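Local structure of general stress protein 26 (Bacillus anthracis, 3EC6) at residues I8-I12 with H37-L42; L20-R24 with K51-I56; E75-E81 with D121-D127. The protein is of unknown function but binds flavin-adenine dinucleotide and belongs to the pyridoxamine 5'-phosphate oxidase family of flavin-binding proteins. All coordinates share one frame; numbering follows the deposited sequence. Where two conformers were deposited one is given.

Contact 1 (I8-I12 with H37-L42); sequences ITTII and HEDFVL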
loop_
_atom_site.group_PDB
_atom_site.type_symbol
_atom_site.label_atom_id
_atom_site.label_comp_id
_atom_site.label_asym_id
_atom_site.label_seq_id
_atom_site.Cartn_x
_atom_site.Cartn_y
_atom_site.Cartn_z
ATOM N N ILE A 8 12.324 -10.036 11.602
ATOM C CA ILE A 8 12.219 -9.471 10.242
ATOM C C ILE A 8 12.408 -10.508 9.155
ATOM O O ILE A 8 11.651 -10.578 8.212
ATOM C CB ILE A 8 13.199 -8.237 10.051
ATOM C CG1 ILE A 8 12.722 -7.097 10.959
ATOM C CG2 ILE A 8 13.234 -7.823 8.576
ATOM C CD1 ILE A 8 13.746 -6.006 11.153
ATOM N N THR A 9 13.426 -11.358 9.304
ATOM C CA THR A 9 13.681 -12.408 8.333
ATOM C C THR A 9 12.498 -13.407 8.187
ATOM O O THR A 9 12.191 -13.818 7.042
ATOM C CB THR A 9 14.971 -13.167 8.695
ATOM O OG1 THR A 9 16.071 -12.241 8.706
ATOM C CG2 THR A 9 15.243 -14.209 7.657
ATOM N N THR A 10 11.877 -13.689 9.327
ATOM C CA THR A 10 10.664 -14.528 9.467
ATOM C C THR A 10 9.581 -13.962 8.533
ATOM O O THR A 10 8.979 -14.697 7.712
ATOM C CB THR A 10 10.191 -14.572 10.941
ATOM O OG1 THR A 10 11.180 -15.208 11.781
ATOM C CG2 THR A 10 8.875 -15.297 11.084
ATOM N N ILE A 11 9.389 -12.636 8.614
ATOM C CA ILE A 11 8.391 -11.977 7.774
ATOM C C ILE A 11 8.793 -12.060 6.335
ATOM O O ILE A 11 7.998 -12.452 5.477
ATOM C CB ILE A 11 8.103 -10.505 8.218
ATOM C CG1 ILE A 11 7.485 -10.454 9.628
ATOM C CG2 ILE A 11 7.179 -9.810 7.220
ATOM C CD1 ILE A 11 6.113 -11.111 9.728
ATOM N N ILE A 12 10.030 -11.666 6.029
ATOM C CA ILE A 12 10.533 -11.727 4.684
ATOM C C ILE A 12 10.519 -13.212 4.142
ATOM O O ILE A 12 10.344 -13.392 2.963
ATOM C CB ILE A 12 11.923 -11.008 4.575
ATOM C CG1 ILE A 12 11.772 -9.497 4.832
ATOM C CG2 ILE A 12 12.591 -11.179 3.191
ATOM C CD1 ILE A 12 13.140 -8.891 5.215
ATOM N N HIS A 37 13.961 -11.952 -2.040
ATOM C CA HIS A 37 14.968 -11.231 -1.260
ATOM C C HIS A 37 16.315 -11.949 -1.296
ATOM O O HIS A 37 16.375 -13.174 -1.615
ATOM C CB HIS A 37 14.502 -11.091 0.200
ATOM C CG HIS A 37 14.723 -12.326 0.975
ATOM N ND1 HIS A 37 13.904 -13.423 0.851
ATOM C CD2 HIS A 37 15.716 -12.674 1.836
ATOM C CE1 HIS A 37 14.379 -14.401 1.605
ATOM N NE2 HIS A 37 15.459 -13.967 2.231
ATOM N N GLU A 38 17.360 -11.166 -1.044
ATOM C CA GLU A 38 18.675 -11.683 -0.699
ATOM C C GLU A 38 19.081 -10.968 0.560
ATOM O O GLU A 38 19.324 -9.766 0.546
ATOM C CB GLU A 38 19.625 -11.409 -1.810
ATOM C CG GLU A 38 19.529 -12.538 -2.808
ATOM C CD GLU A 38 20.745 -12.605 -3.676
ATOM O OE1 GLU A 38 21.470 -11.577 -3.764
ATOM O OE2 GLU A 38 20.974 -13.677 -4.280
ATOM N N ASP A 39 19.125 -11.728 1.645
ATOM C CA ASP A 39 19.247 -11.129 2.969
ATOM C C ASP A 39 18.146 -10.061 3.131
ATOM O O ASP A 39 16.958 -10.373 2.982
ATOM C CB ASP A 39 20.649 -10.586 3.174
ATOM C CG ASP A 39 21.679 -11.710 3.286
ATOM O OD1 ASP A 39 21.399 -12.713 3.998
ATOM O OD2 ASP A 39 22.739 -11.574 2.654
ATOM N N PHE A 40 18.513 -8.828 3.470
ATOM C CA PHE A 40 17.450 -7.830 3.710
ATOM C C PHE A 40 17.136 -6.991 2.488
ATOM O O PHE A 40 16.272 -6.122 2.531
ATOM C CB PHE A 40 17.814 -6.899 4.894
ATOM C CG PHE A 40 17.897 -7.631 6.213
ATOM C CD1 PHE A 40 16.752 -8.159 6.802
ATOM C CD2 PHE A 40 19.141 -7.832 6.825
ATOM C CE1 PHE A 40 16.823 -8.863 7.979
ATOM C CE2 PHE A 40 19.223 -8.539 8.041
ATOM C CZ PHE A 40 18.055 -9.045 8.610
ATOM N N VAL A 41 17.783 -7.308 1.371
ATOM C CA VAL A 41 17.517 -6.616 0.108
ATOM C C VAL A 41 16.340 -7.261 -0.586
ATOM O O VAL A 41 16.321 -8.480 -0.785
ATOM C CB VAL A 41 18.780 -6.633 -0.823
ATOM C CG1 VAL A 41 18.443 -6.011 -2.173
ATOM C CG2 VAL A 41 19.951 -5.862 -0.120
ATOM N N LEU A 42 15.331 -6.462 -0.946
ATOM C CA LEU A 42 14.098 -7.046 -1.512
ATOM C C LEU A 42 14.158 -6.874 -3.028
ATOM O O LEU A 42 14.802 -5.979 -3.558
ATOM C CB LEU A 42 12.808 -6.348 -0.985
ATOM C CG LEU A 42 12.673 -6.464 0.532
ATOM C CD1 LEU A 42 11.417 -5.712 0.958
ATOM C CD2 LEU A 42 12.572 -7.905 0.984
#
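Ile-12 is the bump that fills the hollow between His-37, Phe-40 and Leu-42. It sits on helix 4-13 and faces the hairpin that joins strand 27-38 to strand 41-47, and its two branches do different jobs. The methyl CG2 presses over one face of the His-37 imidazole, 3.6 Å from the ring centroid and displaced toward the CB end of the ring, so that its nearest atom is His-37 CG at 3.3 Å; this is a CH-pi contact. The imidazole is brought under the methyl because CG of His-37 stands between its own backbone N and carbonyl carbon (chi1 79°), which folds the ring back toward the helix. The same CG2 meets the tip of Leu-42, lying 3.9 Å from Leu-42 CD2. The longer branch reaches the other way, and its CD1 arrives at the edge of the Phe-40 ring, 4.0 Å from Phe-40 CD1.

One turn earlier on the helix, Ile-8 and Thr-9 meet the same side of the phenyl ring. Ile-8 CG2 lies 3.8 Å from Phe-40 CE1, and Thr-9 OG1 sits between CE1 and CZ, 3.5 Å from Phe-40 CE1, while the hydroxyl is hydrogen-bonded to the carbonyl oxygen of Lys-5. The Phe-40 side chain crosses those of Ile-8, Thr-9 and Ile-12 at about right angles. On the helix flank turned to the sheet, Ile-8 and Ile-12 also pack on Ile-123 and Ile-78.

The beta-hairpin has a two-residue loop, a type II' turn from Glu-38 to Val-41, with Glu-38 N bonded to Val-41 O and Val-41 N to Glu-38 O. Helix 4-13 thus packs its Ile-8/Ile-12 flank on the turn between two strands of the antiparallel sheet, in a fold consistent with the split beta-barrel of the pyridoxamine 5'-phosphate oxidase family.

Contact 2 (L20-R24 with K51-I56); sequences LSTVR and KKITDI. With FAD (flavin-adenine dinucleotide), chain B.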
loop_
_atom_site.group_PDB
_atom_site.type_symbol
_atom_site.label_atom_id
_atom_site.label_comp_id
_atom_site.label_asym_id
_atom_site.label_seq_id
_atom_site.Cartn_x
_atom_site.Cartn_y
_atom_site.Cartn_z
ATOM N N LEU A 20 4.056 -2.325 -2.857
ATOM C CA LEU A 20 5.169 -1.446 -3.220
ATOM C C LEU A 20 4.599 -0.076 -3.530
ATOM O O LEU A 20 3.769 0.056 -4.461
ATOM C CB LEU A 20 5.832 -2.008 -4.491
ATOM C CG LEU A 20 6.959 -1.147 -5.100
ATOM C CD1 LEU A 20 8.132 -0.942 -4.098
ATOM C CD2 LEU A 20 7.517 -1.774 -6.419
ATOM N N SER A 21 5.033 0.926 -2.776
ATOM C CA SER A 21 4.548 2.303 -3.033
ATOM C C SER A 21 5.695 3.147 -3.583
ATOM O O SER A 21 6.856 3.042 -3.177
ATOM C CB SER A 21 4.102 2.913 -1.712
ATOM O OG SER A 21 3.099 2.055 -1.152
ATOM N N THR A 22 5.348 4.008 -4.531
ATOM C CA THR A 22 6.268 4.913 -5.207
ATOM C C THR A 22 5.601 6.272 -5.298
ATOM O O THR A 22 4.428 6.447 -4.881
ATOM C CB THR A 22 6.530 4.428 -6.668
ATOM O OG1 THR A 22 5.250 4.154 -7.297
ATOM C CG2 THR A 22 7.386 3.143 -6.678
ATOM N N VAL A 23 6.377 7.276 -5.745
ATOM C CA VAL A 23 5.827 8.603 -6.054
ATOM C C VAL A 23 5.749 8.760 -7.563
ATOM O O VAL A 23 6.727 8.450 -8.257
ATOM C CB VAL A 23 6.713 9.714 -5.488
ATOM C CG1 VAL A 23 6.113 11.106 -5.842
ATOM C CG2 VAL A 23 6.874 9.552 -4.014
ATOM N N ARG A 24 4.593 9.207 -8.060
ATOM C CA ARG A 24 4.240 9.222 -9.505
ATOM C C ARG A 24 3.709 10.607 -9.737
ATOM O O ARG A 24 2.571 10.928 -9.360
ATOM C CB ARG A 24 3.154 8.181 -9.846
ATOM C CG ARG A 24 2.692 8.207 -11.330
ATOM C CD ARG A 24 1.898 6.982 -11.757
ATOM N NE ARG A 24 2.653 5.785 -11.499
ATOM C CZ ARG A 24 2.181 4.535 -11.547
ATOM N NH1 ARG A 24 0.924 4.280 -11.914
ATOM N NH2 ARG A 24 3.007 3.546 -11.253
ATOM N N LYS A 51 4.767 1.249 -15.192
ATOM C CA LYS A 51 4.786 2.602 -14.665
ATOM C C LYS A 51 5.576 2.669 -13.361
ATOM O O LYS A 51 6.151 3.684 -13.075
ATOM C CB LYS A 51 3.378 3.185 -14.513
ATOM C CG LYS A 51 2.710 3.550 -15.831
ATOM C CD LYS A 51 1.214 3.857 -15.533
ATOM C CE LYS A 51 0.316 3.711 -16.760
ATOM N NZ LYS A 51 0.645 4.739 -17.780
ATOM N N LYS A 52 5.628 1.575 -12.598
ATOM C CA LYS A 52 6.441 1.592 -11.370
ATOM C C LYS A 52 7.899 1.808 -11.726
ATOM O O LYS A 52 8.624 2.459 -11.004
ATOM C CB LYS A 52 6.320 0.283 -10.591
ATOM C CG LYS A 52 4.916 -0.070 -10.168
ATOM C CD LYS A 52 4.305 1.010 -9.254
ATOM C CE LYS A 52 4.274 0.629 -7.836
ATOM N NZ LYS A 52 3.753 1.749 -7.011
ATOM N N ILE A 53 8.320 1.275 -12.868
ATOM C CA ILE A 53 9.678 1.519 -13.312
ATOM C C ILE A 53 9.874 2.977 -13.676
ATOM O O ILE A 53 10.877 3.560 -13.309
ATOM C CB ILE A 53 10.077 0.583 -14.492
ATOM C CG1 ILE A 53 9.922 -0.922 -14.150
ATOM C CG2 ILE A 53 11.477 0.929 -15.009
ATOM C CD1 ILE A 53 10.756 -1.444 -13.030
ATOM N N THR A 54 8.922 3.594 -14.405
ATOM C CA THR A 54 9.003 5.018 -14.679
ATOM C C THR A 54 8.995 5.876 -13.409
ATOM O O THR A 54 9.711 6.880 -13.343
ATOM C CB THR A 54 7.836 5.440 -15.596
ATOM O OG1 THR A 54 7.913 4.615 -16.764
ATOM C CG2 THR A 54 7.941 6.926 -16.022
ATOM N N ASP A 55 8.181 5.456 -12.428
ATOM C CA ASP A 55 8.102 6.165 -11.133
ATOM C C ASP A 55 9.504 6.198 -10.559
ATOM O O ASP A 55 10.006 7.284 -10.212
ATOM C CB ASP A 55 7.206 5.475 -10.106
ATOM C CG ASP A 55 5.758 5.504 -10.456
ATOM O OD1 ASP A 55 5.336 6.306 -11.343
ATOM O OD2 ASP A 55 5.028 4.729 -9.829
ATOM N N ILE A 56 10.096 4.994 -10.468
ATOM C CA ILE A 56 11.411 4.802 -9.796
ATOM C C ILE A 56 12.427 5.627 -10.571
ATOM O O ILE A 56 13.250 6.289 -9.978
ATOM C CB ILE A 56 11.783 3.300 -9.579
ATOM C CG1 ILE A 56 10.845 2.682 -8.518
ATOM C CG2 ILE A 56 13.283 3.059 -9.199
ATOM C CD1 ILE A 56 10.884 1.169 -8.423
HETATM P PA FAD B . 1.067 -0.431 -15.097
HETATM O O1A FAD B . 2.348 0.101 -15.721
HETATM O O2A FAD B . 0.484 -1.631 -15.822
HETATM O O5B FAD B . -0.143 0.674 -15.147
HETATM C C5B FAD B . -1.309 0.364 -14.423
HETATM C C4B FAD B . -1.439 1.516 -13.447
HETATM O O4B FAD B . -1.836 2.688 -14.189
HETATM C C3B FAD B . -2.501 1.196 -12.400
HETATM O O3B FAD B . -1.901 0.794 -11.169
HETATM C C2B FAD B . -3.338 2.475 -12.374
HETATM O O2B FAD B . -2.874 3.351 -11.359
HETATM C C1B FAD B . -3.104 3.133 -13.736
HETATM N N9A FAD B . -4.139 2.724 -14.718
HETATM C C8A FAD B . -4.855 1.548 -14.702
HETATM N N7A FAD B . -5.712 1.541 -15.753
HETATM C C5A FAD B . -5.549 2.681 -16.451
HETATM C C6A FAD B . -6.187 3.146 -17.600
HETATM N N6A FAD B . -7.321 2.548 -17.998
HETATM N N1A FAD B . -5.820 4.388 -18.092
HETATM C C2A FAD B . -4.836 5.141 -17.455
HETATM N N3A FAD B . -4.207 4.663 -16.309
HETATM C C4A FAD B . -4.563 3.442 -15.818
HETATM N N1 FAD B . 2.775 -7.285 -11.205
HETATM C C2 FAD B . 4.112 -7.510 -11.457
HETATM O O2 FAD B . 4.556 -6.975 -12.478
HETATM N N3 FAD B . 4.896 -8.237 -10.592
HETATM C C4 FAD B . 4.349 -8.808 -9.463
HETATM O O4 FAD B . 5.079 -9.478 -8.677
HETATM C C4X FAD B . 2.969 -8.652 -9.217
HETATM N N5 FAD B . 2.416 -9.239 -8.090
HETATM C C5X FAD B . 1.055 -9.078 -7.867
HETATM C C6 FAD B . 0.519 -9.708 -6.727
HETATM C C7 FAD B . -0.845 -9.514 -6.486
HETATM C C7M FAD B . -1.438 -10.190 -5.273
HETATM C C8 FAD B . -1.642 -8.728 -7.347
HETATM C C8M FAD B . -3.121 -8.482 -7.091
HETATM C C9 FAD B . -1.077 -8.069 -8.446
HETATM C C9A FAD B . 0.291 -8.260 -8.719
HETATM N N10 FAD B . 0.864 -7.637 -9.821
HETATM C C10 FAD B . 2.216 -7.859 -10.082
HETATM C "C1'" FAD B . 0.150 -6.662 -10.698
HETATM C "C2'" FAD B . 0.391 -5.193 -10.318
HETATM O "O2'" FAD B . -0.041 -4.932 -8.980
HETATM C "C3'" FAD B . -0.462 -4.327 -11.248
HETATM O "O3'" FAD B . -0.066 -4.656 -12.591
HETATM C "C4'" FAD B . -0.258 -2.842 -10.982
HETATM O "O4'" FAD B . -1.261 -2.022 -11.665
HETATM C "C5'" FAD B . 1.145 -2.405 -11.439
HETATM O "O5'" FAD B . 1.278 -1.006 -11.236
HETATM P P FAD B . 2.042 -0.226 -12.422
HETATM O O1P FAD B . 1.894 1.283 -12.266
HETATM O O2P FAD B . 3.431 -0.750 -12.657
HETATM O O3P FAD B . 1.076 -0.786 -13.570
#
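Arg-24 and Asp-55 form a side-on, two-pronged salt bridge: Arg-24 NE reaches the syn lone pair of Asp-55 OD1 at 2.7 Å, close to the guanidinium plane, and Arg-24 NH2 takes Asp-55 OD2 at 2.7 Å. The planes of the two groups are turned 41° apart. Thr-22 OG1 donates to Asp-55 OD2 at 2.6 Å from the opposite face of the carboxylate, and receives Lys-52 NZ at 2.8 Å. That ammonium also bonds Leu-20 O and His-29 ND1, its chain bent about the CB-CG and CG-CD bonds (chi3 -104°) to curl back to the strand.

Asp-55 thereby steadies the arginine that holds the cofactor: Arg-24 NH2 donates to the FAD phosphate oxygen O1P at 2.7 Å. Lys-51 N points almost straight at FAD O1A (2.7 Å, 169°), and Lys-52 N reaches O2P. Lys-51 CB covers one face of the guanidinium.

Farther out, Thr-22 CG2 packs on Ile-56 CG1 at 3.9 Å, and Leu-20 leans on the lysine chain. First-turn amides of helix 51-58, with an arginine from strand 17-24, form a diphosphate-binding site, consistent with the phosphate grip of this flavin-binding family.

Contact 3 (E75-E81 with D121-D127); sequences EDYIEVE and DTIYYID. With FAD (flavin-adenine dinucleotide), chain C.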
loop_
_atom_site.group_PDB
_atom_site.type_symbol
_atom_site.label_atom_id
_atom_site.label_comp_id
_atom_site.label_asym_id
_atom_site.label_seq_id
_atom_site.Cartn_x
_atom_site.Cartn_y
_atom_site.Cartn_z
ATOM N N GLU A 75 -1.807 -9.426 12.965
ATOM C CA GLU A 75 -0.687 -10.154 12.399
ATOM C C GLU A 75 0.530 -9.233 12.393
ATOM O O GLU A 75 0.387 -8.028 12.232
ATOM C CB GLU A 75 -1.007 -10.492 10.942
ATOM C CG GLU A 75 -2.265 -11.360 10.764
ATOM C CD GLU A 75 -2.875 -11.290 9.356
ATOM O OE1 GLU A 75 -2.557 -10.371 8.567
ATOM O OE2 GLU A 75 -3.701 -12.175 9.035
ATOM N N ASP A 76 1.715 -9.800 12.543
ATOM C CA ASP A 76 2.945 -9.000 12.466
ATOM C C ASP A 76 3.302 -8.681 11.032
ATOM O O ASP A 76 2.968 -9.423 10.113
ATOM C CB ASP A 76 4.110 -9.751 13.100
ATOM C CG ASP A 76 3.792 -10.243 14.488
ATOM O OD1 ASP A 76 3.191 -9.478 15.261
ATOM O OD2 ASP A 76 4.137 -11.407 14.793
ATOM N N TYR A 77 4.011 -7.579 10.840
ATOM C CA TYR A 77 4.481 -7.238 9.516
ATOM C C TYR A 77 5.604 -6.242 9.578
ATOM O O TYR A 77 5.946 -5.735 10.666
ATOM C CB TYR A 77 3.353 -6.701 8.637
ATOM C CG TYR A 77 2.717 -5.417 9.118
ATOM C CD1 TYR A 77 3.028 -4.201 8.519
ATOM C CD2 TYR A 77 1.733 -5.444 10.129
ATOM C CE1 TYR A 77 2.424 -3.004 8.974
ATOM C CE2 TYR A 77 1.114 -4.282 10.583
ATOM C CZ TYR A 77 1.453 -3.072 9.959
ATOM O OH TYR A 77 0.837 -1.910 10.385
ATOM N N ILE A 78 6.146 -5.924 8.405
ATOM C CA ILE A 78 7.251 -4.946 8.353
ATOM C C ILE A 78 6.929 -3.796 7.399
ATOM O O ILE A 78 6.099 -3.922 6.477
ATOM C CB ILE A 78 8.613 -5.567 7.947
ATOM C CG1 ILE A 78 8.551 -6.138 6.524
ATOM C CG2 ILE A 78 9.106 -6.626 8.990
ATOM C CD1 ILE A 78 9.950 -6.610 6.055
ATOM N N GLU A 79 7.595 -2.680 7.627
ATOM C CA GLU A 79 7.553 -1.566 6.687
ATOM C C GLU A 79 8.993 -1.313 6.319
ATOM O O GLU A 79 9.872 -1.331 7.192
ATOM C CB GLU A 79 7.133 -0.271 7.382
ATOM C CG GLU A 79 5.765 -0.144 7.768
ATOM C CD GLU A 79 5.536 1.324 8.213
ATOM O OE1 GLU A 79 6.026 2.276 7.537
ATOM O OE2 GLU A 79 4.864 1.499 9.241
ATOM N N VAL A 80 9.253 -1.104 5.048
ATOM C CA VAL A 80 10.633 -0.893 4.580
ATOM C C VAL A 80 10.676 0.422 3.824
ATOM O O VAL A 80 9.824 0.662 2.980
ATOM C CB VAL A 80 11.077 -2.034 3.644
ATOM C CG1 VAL A 80 12.479 -1.775 3.105
ATOM C CG2 VAL A 80 10.886 -3.446 4.314
ATOM N N GLU A 81 11.640 1.276 4.174
ATOM C CA GLU A 81 11.957 2.503 3.412
ATOM C C GLU A 81 13.331 2.346 2.791
ATOM O O GLU A 81 14.275 1.917 3.449
ATOM C CB GLU A 81 12.033 3.736 4.317
ATOM C CG GLU A 81 10.765 4.023 5.121
ATOM C CD GLU A 81 10.998 5.053 6.211
ATOM O OE1 GLU A 81 12.074 5.693 6.265
ATOM O OE2 GLU A 81 10.103 5.228 7.046
ATOM N N ASP A 121 16.946 1.234 3.830
ATOM C CA ASP A 121 17.640 2.078 4.813
ATOM C C ASP A 121 17.081 1.776 6.168
ATOM O O ASP A 121 17.850 1.762 7.157
ATOM C CB ASP A 121 17.449 3.573 4.484
ATOM C CG ASP A 121 18.254 3.980 3.242
ATOM O OD1 ASP A 121 19.407 3.586 3.140
ATOM O OD2 ASP A 121 17.692 4.601 2.282
ATOM N N THR A 122 15.750 1.630 6.272
ATOM C CA THR A 122 15.127 1.423 7.586
ATOM C C THR A 122 14.085 0.315 7.439
ATOM O O THR A 122 13.329 0.315 6.462
ATOM C CB THR A 122 14.445 2.699 8.111
ATOM O OG1 THR A 122 15.397 3.776 8.021
ATOM C CG2 THR A 122 13.978 2.543 9.575
ATOM N N ILE A 123 14.104 -0.656 8.367
ATOM C CA ILE A 123 13.020 -1.640 8.391
ATOM C C ILE A 123 12.357 -1.528 9.744
ATOM O O ILE A 123 13.029 -1.698 10.793
ATOM C CB ILE A 123 13.511 -3.070 8.145
ATOM C CG1 ILE A 123 14.194 -3.161 6.755
ATOM C CG2 ILE A 123 12.300 -4.060 8.268
ATOM C CD1 ILE A 123 14.676 -4.555 6.409
ATOM N N TYR A 124 11.054 -1.254 9.751
ATOM C CA TYR A 124 10.282 -1.207 10.986
ATOM C C TYR A 124 9.565 -2.539 11.166
ATOM O O TYR A 124 9.006 -3.076 10.220
ATOM C CB TYR A 124 9.184 -0.124 10.897
ATOM C CG TYR A 124 9.732 1.244 10.763
ATOM C CD1 TYR A 124 10.182 1.933 11.893
ATOM C CD2 TYR A 124 9.825 1.851 9.514
ATOM C CE1 TYR A 124 10.718 3.212 11.789
ATOM C CE2 TYR A 124 10.372 3.162 9.398
ATOM C CZ TYR A 124 10.813 3.810 10.553
ATOM O OH TYR A 124 11.355 5.081 10.476
ATOM N N TYR A 125 9.585 -3.057 12.383
ATOM C CA TYR A 125 8.870 -4.308 12.676
ATOM C C TYR A 125 7.669 -3.968 13.511
ATOM O O TYR A 125 7.813 -3.343 14.602
ATOM C CB TYR A 125 9.797 -5.316 13.407
ATOM C CG TYR A 125 9.066 -6.581 13.771
ATOM C CD1 TYR A 125 8.856 -7.583 12.835
ATOM C CD2 TYR A 125 8.530 -6.725 15.054
ATOM C CE1 TYR A 125 8.113 -8.740 13.179
ATOM C CE2 TYR A 125 7.821 -7.848 15.408
ATOM C CZ TYR A 125 7.620 -8.839 14.465
ATOM O OH TYR A 125 6.894 -9.927 14.920
ATOM N N ILE A 126 6.482 -4.351 13.001
ATOM C CA ILE A 126 5.212 -3.944 13.619
ATOM C C ILE A 126 4.533 -5.180 14.190
ATOM O O ILE A 126 4.094 -6.077 13.444
ATOM C CB ILE A 126 4.360 -3.183 12.586
ATOM C CG1 ILE A 126 5.177 -1.980 12.086
ATOM C CG2 ILE A 126 2.980 -2.790 13.154
ATOM C CD1 ILE A 126 4.995 -1.663 10.776
ATOM N N ASP A 127 4.543 -5.211 15.522
ATOM C CA ASP A 127 3.980 -6.216 16.447
ATOM C C ASP A 127 4.937 -7.194 17.096
ATOM O O ASP A 127 5.368 -6.956 18.227
ATOM C CB ASP A 127 2.700 -6.891 15.965
ATOM C CG ASP A 127 1.542 -5.973 16.068
ATOM O OD1 ASP A 127 0.531 -6.153 15.332
ATOM O OD2 ASP A 127 1.689 -5.025 16.879
HETATM P PA FAD C . 2.092 7.259 13.121
HETATM O O1A FAD C . 1.742 8.739 13.163
HETATM O O2A FAD C . 1.777 6.518 14.408
HETATM O O5B FAD C . 3.702 7.017 12.922
HETATM C C5B FAD C . 4.112 5.694 12.669
HETATM C C4B FAD C . 4.820 5.791 11.333
HETATM O O4B FAD C . 6.075 6.472 11.539
HETATM C C3B FAD C . 5.087 4.393 10.783
HETATM O O3B FAD C . 4.144 4.055 9.766
HETATM C C2B FAD C . 6.555 4.477 10.363
HETATM O O2B FAD C . 6.659 4.829 8.993
HETATM C C1B FAD C . 7.148 5.606 11.207
HETATM N N9A FAD C . 7.753 5.085 12.459
HETATM C C8A FAD C . 7.390 3.931 13.117
HETATM N N7A FAD C . 8.177 3.785 14.212
HETATM C C5A FAD C . 9.024 4.829 14.278
HETATM C C6A FAD C . 10.020 5.138 15.203
HETATM N N6A FAD C . 10.436 4.184 16.050
HETATM N N1A FAD C . 10.761 6.292 15.002
HETATM C C2A FAD C . 10.508 7.116 13.908
HETATM N N3A FAD C . 9.509 6.796 12.994
HETATM C C4A FAD C . 8.776 5.662 13.183
HETATM N N1 FAD C . -4.742 3.033 12.436
HETATM C C2 FAD C . -5.747 3.978 12.480
HETATM O O2 FAD C . -5.452 5.038 13.038
HETATM N N3 FAD C . -6.969 3.757 11.888
HETATM C C4 FAD C . -7.242 2.555 11.272
HETATM O O4 FAD C . -8.371 2.362 10.736
HETATM C C4X FAD C . -6.257 1.546 11.273
HETATM N N5 FAD C . -6.538 0.331 10.668
HETATM C C5X FAD C . -5.557 -0.652 10.682
HETATM C C6 FAD C . -5.882 -1.883 10.081
HETATM C C7 FAD C . -4.879 -2.858 10.066
HETATM C C7M FAD C . -5.215 -4.188 9.433
HETATM C C8 FAD C . -3.608 -2.617 10.629
HETATM C C8M FAD C . -2.494 -3.653 10.602
HETATM C C9 FAD C . -3.289 -1.368 11.177
HETATM C C9A FAD C . -4.286 -0.374 11.218
HETATM N N10 FAD C . -3.998 0.864 11.781
HETATM C C10 FAD C . -5.009 1.824 11.829
HETATM C "C1'" FAD C . -2.644 1.273 12.258
HETATM C "C2'" FAD C . -1.836 2.070 11.222
HETATM O "O2'" FAD C . -1.637 1.307 10.029
HETATM C "C3'" FAD C . -0.456 2.345 11.822
HETATM O "O3'" FAD C . -0.678 3.048 13.056
HETATM C "C4'" FAD C . 0.412 3.175 10.885
HETATM O "O4'" FAD C . 1.810 3.209 11.322
HETATM C "C5'" FAD C . -0.122 4.615 10.799
HETATM O "O5'" FAD C . 0.744 5.377 9.971
HETATM P P FAD C . 1.033 6.873 10.499
HETATM O O1P FAD C . 2.177 7.514 9.720
HETATM O O2P FAD C . -0.222 7.684 10.651
HETATM O O3P FAD C . 1.518 6.393 11.947
HETATM O O HOH W 1 14.721 5.356 5.725
#
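Strands 77-81 and 122-126 run antiparallel, their axes 4.7 Å apart at closest, with paired backbone bonds at Tyr-77/Ile-126, Glu-79/Tyr-124 and Glu-81/Thr-122. At the last pair Glu-81 O also accepts from Asp-121 N, making a classic beta bulge.

Tyr-77, Glu-79, Glu-81, Thr-122, Tyr-124 and Ile-126 share the face turned to FAD. Ile-126 CB stands over the centre of the Tyr-77 ring, 3.9 Å from its centroid, while its methyls spread over the same face, CD1 3.4 Å from Tyr-77 CE1 and CG2 near Tyr-77 CE2. With chi1 at 63°, the Tyr-77 ring is swung over the neighbouring strand and onto Ile-126. Ile-126 CD1 also abuts Glu-79 CG. Beyond it the Glu-79 carboxylate takes both ribose hydroxyls of FAD, O3B bonding Glu-79 OE2 at 2.7 Å and O2B bonding OE1 at 3.0 Å; OE1 is also tied to His-63. One face of Tyr-124 meets the ribose C2B and the near edge of the adenine, its CE1 3.4 Å from FAD C5A, without a parallel stack, and Thr-122 CG2 backs the opposite face. At the ring edge Glu-81 OE2 approaches Tyr-124 CE2 to 3.1 Å, and a water joins Glu-81 OE1 to Thr-122 OG1.

On the other face Ile-78, Val-80, Ile-123 and Tyr-125 interlock. Val-80 and Ile-123 lie side by side, and Ile-78 CG2 touches the edge of the Tyr-125 ring, 4.0 Å from Tyr-125 CD1. This apolar face is covered by helix 4-13, through Ile-8 and Ile-12. Strand 61-66 flanks 77-81 and strand 135-138 flanks 122-126, while the second subunit sets Phe-32 edge-to-face against Tyr-77.

From the N terminus, helix 4-13 leads into strand 17-24 and then strand 27-38. Contact 1 closes the first loop when the hairpin at 37-42 returns to the helix. Contact 2 opens within that loop and closes beyond it, at helix 51-58, so the two cross; they lie on opposite sides of the chain's centre, about 21 Å apart between centres. Contact 3 follows in series, joining strand 77-87 to the late strand 113-126. It touches contact 1 directly, Ile-12 CG1 meeting Ile-78 CD1 at 3.6 Å. All three reach one antiparallel sheet, and contacts 2 and 3 both meet the second subunit, each FAD being shared across the dimer.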